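Local coordinates for gamma-glutamyltranspeptidase (Ggt) (Helicobacter pylori 26695, PDB 5BPK), which cleaves the gamma-glutamyl bond of compounds such as glutathione and transfers the glutamyl group to water or an acceptor, as an N-terminal nucleophile hydrolase, at the interface of chains A and B. Numbering follows the deposited sequence. Chains: chain A, Gamma-glutamyltranspeptidase (Ggt); chain B, Gamma-glutamyltranspeptidase (Ggt).

Contact 1: the interface of chains A and B. Residues chain A 323-324, 327; chain B 57-58, 128.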
loop_
_atom_site.group_PDB
_atom_site.type_symbol
_atom_site.label_atom_id
_atom_site.label_comp_id
_atom_site.label_asym_id
_atom_site.label_seq_id
_atom_site.Cartn_x
_atom_site.Cartn_y
_atom_site.Cartn_z
ATOM N N TYR A 323 1.936 16.795 4.441
ATOM C CA TYR A 323 1.906 16.619 2.981
ATOM C C TYR A 323 2.702 17.707 2.267
ATOM O O TYR A 323 3.295 17.445 1.226
ATOM C CB TYR A 323 0.486 16.494 2.435
ATOM C CG TYR A 323 -0.122 15.113 2.633
ATOM C CD1 TYR A 323 -0.794 14.791 3.801
ATOM C CD2 TYR A 323 0.002 14.125 1.658
ATOM C CE1 TYR A 323 -1.357 13.538 3.989
ATOM C CE2 TYR A 323 -0.553 12.858 1.840
ATOM C CZ TYR A 323 -1.230 12.570 3.023
ATOM O OH TYR A 323 -1.801 11.323 3.236
ATOM N N ALA A 324 2.758 18.912 2.835
ATOM C CA ALA A 324 3.652 19.929 2.289
ATOM C C ALA A 324 5.101 19.450 2.418
ATOM O O ALA A 324 5.891 19.551 1.474
ATOM C CB ALA A 324 3.445 21.259 2.985
ATOM N N SER A 327 6.225 16.847 -0.169
ATOM C CA SER A 327 6.452 17.347 -1.527
ATOM C C SER A 327 7.895 17.810 -1.812
ATOM O O SER A 327 8.298 17.880 -2.973
ATOM C CB SER A 327 5.482 18.496 -1.837
ATOM O OG SER A 327 5.882 19.689 -1.197
ATOM N N VAL B 57 2.624 15.953 -5.602
ATOM C CA VAL B 57 3.619 16.711 -6.348
ATOM C C VAL B 57 5.004 16.536 -5.750
ATOM O O VAL B 57 5.173 16.114 -4.590
ATOM C CB VAL B 57 3.265 18.218 -6.357
ATOM C CG1 VAL B 57 2.006 18.451 -7.192
ATOM C CG2 VAL B 57 3.102 18.749 -4.923
ATOM N N GLY B 58 6.000 16.882 -6.547
ATOM C CA GLY B 58 7.375 16.778 -6.109
ATOM C C GLY B 58 8.318 17.633 -6.907
ATOM O O GLY B 58 7.901 18.477 -7.711
ATOM N N TRP B 128 -3.137 18.795 1.720
ATOM C CA TRP B 128 -2.526 20.115 1.487
ATOM C C TRP B 128 -2.878 20.658 0.093
ATOM O O TRP B 128 -3.493 21.722 -0.016
ATOM C CB TRP B 128 -1.018 20.067 1.804
ATOM C CG TRP B 128 -0.141 21.154 1.249
ATOM C CD1 TRP B 128 -0.073 22.452 1.657
ATOM C CD2 TRP B 128 0.813 21.007 0.205
ATOM N NE1 TRP B 128 0.882 23.127 0.921
ATOM C CE2 TRP B 128 1.427 22.260 0.013
ATOM C CE3 TRP B 128 1.207 19.931 -0.599
ATOM C CZ2 TRP B 128 2.419 22.465 -0.947
ATOM C CZ3 TRP B 128 2.189 20.139 -1.555
ATOM C CH2 TRP B 128 2.782 21.393 -1.715
#
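The indole of B:Trp128 lies flat beneath one side of helix 309-329 of chain A, its face turned to A:Ala324 and the far rim of its six-membered ring reaching A:Ser327. A:Ala324 sits squarely above the plane: its CA stands 3.8 Å from the centroid of the six-membered ring, and its methyl CB is 3.7 Å from the centroid of the five-membered ring. Both are CH-pi contacts, so one small residue spreads over the two rings of the indole. Alanine suits this place because its side chain ends at CB, and the flat ring can therefore come up close to the helix backbone. In the tryptophan, CG anti to its backbone N (chi1 162°) carries the indole toward the helix, and chi2 of 73° turns its face to A:Ala324.

One turn further on, A:Ser327 meets the rim. Its hydroxyl OG lies 3.6 Å from CH2 of B:Trp128, a van der Waals approach without a hydrogen bond. The hydroxyl is instead satisfied within its own helix, donating to the carbonyl O of A:Ala324 at 2.7 Å. OG approaches that oxygen at a bend, tilted only slightly from the carbonyl plane. It takes the position between the backbone N and the carbonyl carbon (chi1 76°), from which it can turn back to that carbonyl. Serine is thus small enough for the ring rim, while its polar end is spent inside chain A.

Past the ring, the CB of A:Ser327 touches CG2 of B:Val57 at 3.9 Å, the branched valine adding an apolar flank beside the indole. A:Tyr323 takes part through its base, its phenol ring being directed away from the indole. No polar pair joins the chains in this patch, so packing and dispersion probably hold it. Next to B:Val57, B:Gly58 brings its bare CA to 3.4 Å from the carbonyl O of A:Ser327.

Contact 2: the interface of chains A and B. Residues chain A 82, 196, 215-216, 219, 239; chain B 32-35.
Hydrogen bonds to the backbone of B:Gly32 to B:Gly34 dominate this part of the interface. The phenol OH of A:Tyr196 accepts from the amide N of B:Gly32 at 2.8 Å, with 138° at the hydrogen, and more weakly from N of B:Gly34. The same oxygen donates to OD2 of A:Asp215 at 2.6 Å, on the anti lone pair of the carboxylate. The acid lies at the tyrosine's edge, in plane, and so helps to fix the phenol; its charge would probably polarise the OH into a better acceptor. In helix 214-226, the short hydroxyl arm of A:Thr219 lets OG1 donate to the carbonyl O of B:Ala33 at 2.7 Å. OG1 also lies 3.2 Å from the carbonyl O of A:Asp215, a longer partner for the one hydroxyl hydrogen, and water 1 bridges OG1 to O of B:Gly32.

A CH-pi contact comes from B:Gly34, whose CA rests over one face of the A:Tyr196 ring, offset toward the rim, 3.8 Å from its centroid. Lacking a side chain, glycine lets the backbone lie directly on the ring.

Leucine and isoleucine supply apolar bulk at the flanks. CD1 of A:Leu239 packs on the backbone of B:Gly32, and CB of A:Leu216 lies 3.6 Å from O of B:Gly34. A:Ile82 CG1 meets B:Phe35 CB at 3.6 Å, the side chains crossing at about a right angle. Chi1 of 71° swings the phenyl ring of B:Phe35 so that CD2 comes to 3.8 Å from CD1 of A:Ile82.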
loop_
_atom_site.group_PDB
_atom_site.type_symbol
_atom_site.label_atom_id
_atom_site.label_comp_id
_atom_site.label_asym_id
_atom_site.label_seq_id
_atom_site.Cartn_x
_atom_site.Cartn_y
_atom_site.Cartn_z
ATOM N N ILE A 82 2.289 -10.318 -9.336
ATOM C CA ILE A 82 3.729 -10.574 -9.414
ATOM C C ILE A 82 4.469 -9.534 -10.276
ATOM O O ILE A 82 5.693 -9.523 -10.312
ATOM C CB ILE A 82 4.051 -12.008 -9.913
ATOM C CG1 ILE A 82 3.503 -12.271 -11.322
ATOM C CG2 ILE A 82 3.492 -13.034 -8.940
ATOM C CD1 ILE A 82 3.978 -13.585 -11.913
ATOM N N TYR A 196 -5.569 -12.151 -22.255
ATOM C CA TYR A 196 -5.769 -12.597 -20.875
ATOM C C TYR A 196 -7.036 -12.079 -20.206
ATOM O O TYR A 196 -7.546 -12.717 -19.285
ATOM C CB TYR A 196 -4.577 -12.186 -20.017
ATOM C CG TYR A 196 -3.254 -12.765 -20.454
ATOM C CD1 TYR A 196 -3.112 -14.133 -20.698
ATOM C CD2 TYR A 196 -2.124 -11.945 -20.582
ATOM C CE1 TYR A 196 -1.893 -14.668 -21.078
ATOM C CE2 TYR A 196 -0.904 -12.468 -20.966
ATOM C CZ TYR A 196 -0.796 -13.842 -21.196
ATOM O OH TYR A 196 0.404 -14.364 -21.552
ATOM N N ASP A 215 -1.230 -19.095 -18.627
ATOM C CA ASP A 215 0.135 -18.550 -18.719
ATOM C C ASP A 215 0.649 -18.107 -17.346
ATOM O O ASP A 215 1.830 -18.297 -17.031
ATOM C CB ASP A 215 0.224 -17.380 -19.703
ATOM C CG ASP A 215 0.223 -17.818 -21.156
ATOM O OD1 ASP A 215 0.068 -19.031 -21.437
ATOM O OD2 ASP A 215 0.410 -16.935 -22.024
ATOM N N LEU A 216 -0.228 -17.525 -16.526
ATOM C CA LEU A 216 0.156 -17.174 -15.154
ATOM C C LEU A 216 0.554 -18.430 -14.373
ATOM O O LEU A 216 1.536 -18.417 -13.620
ATOM C CB LEU A 216 -0.968 -16.423 -14.431
ATOM C CG LEU A 216 -0.657 -15.906 -13.016
ATOM C CD1 LEU A 216 0.582 -15.010 -12.992
ATOM C CD2 LEU A 216 -1.853 -15.177 -12.401
ATOM N N THR A 219 4.052 -19.368 -15.254
ATOM C CA THR A 219 5.024 -18.500 -14.589
ATOM C C THR A 219 5.195 -18.864 -13.110
ATOM O O THR A 219 6.321 -18.950 -12.606
ATOM C CB THR A 219 4.634 -17.028 -14.730
ATOM O OG1 THR A 219 4.513 -16.713 -16.125
ATOM C CG2 THR A 219 5.683 -16.137 -14.086
ATOM N N LEU A 239 10.875 -13.552 -21.875
ATOM C CA LEU A 239 9.557 -13.048 -22.280
ATOM C C LEU A 239 9.377 -11.574 -21.921
ATOM O O LEU A 239 8.779 -10.817 -22.679
ATOM C CB LEU A 239 8.428 -13.857 -21.617
ATOM C CG LEU A 239 8.239 -15.312 -22.042
ATOM C CD1 LEU A 239 7.210 -15.995 -21.154
ATOM C CD2 LEU A 239 7.806 -15.370 -23.505
ATOM N N GLY B 32 2.880 -14.208 -22.856
ATOM C CA GLY B 32 3.471 -15.492 -22.543
ATOM C C GLY B 32 3.612 -15.774 -21.057
ATOM O O GLY B 32 3.753 -16.938 -20.670
ATOM N N ALA B 33 3.585 -14.722 -20.231
ATOM C CA ALA B 33 3.793 -14.859 -18.779
ATOM C C ALA B 33 2.525 -14.657 -17.926
ATOM O O ALA B 33 2.511 -14.993 -16.741
ATOM C CB ALA B 33 4.900 -13.921 -18.312
ATOM N N GLY B 34 1.474 -14.096 -18.509
ATOM C CA GLY B 34 0.178 -14.039 -17.824
ATOM C C GLY B 34 0.025 -13.041 -16.682
ATOM O O GLY B 34 -0.931 -13.142 -15.915
ATOM N N PHE B 35 0.939 -12.077 -16.555
ATOM C CA PHE B 35 0.817 -11.070 -15.496
ATOM C C PHE B 35 0.825 -9.637 -16.017
ATOM O O PHE B 35 1.427 -9.335 -17.048
ATOM C CB PHE B 35 1.886 -11.276 -14.406
ATOM C CG PHE B 35 3.289 -10.936 -14.838
ATOM C CD1 PHE B 35 3.780 -9.643 -14.704
ATOM C CD2 PHE B 35 4.126 -11.916 -15.368
ATOM C CE1 PHE B 35 5.078 -9.335 -15.091
ATOM C CE2 PHE B 35 5.412 -11.607 -15.755
ATOM C CZ PHE B 35 5.886 -10.309 -15.624
HETATM O O HOH W 1 5.405 -18.218 -18.443
#

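About 36 Å separates the centres of contact 1 and contact 2, and they have no residue or secondary-structure element in common. Contact 1 uses helix 309-329 of chain A, whereas contact 2 draws on helices 191-196, 214-226 and 234-246 and a loop; chain B contributes loop residues to both. They differ in chemistry, apolar packing against an indole in one and side-chain hydroxyls gripping a loop backbone in the other. In this family the two chains arise by autocatalytic cleavage of one precursor, so such widely spaced anchors probably help to keep the processed halves together as one enzyme.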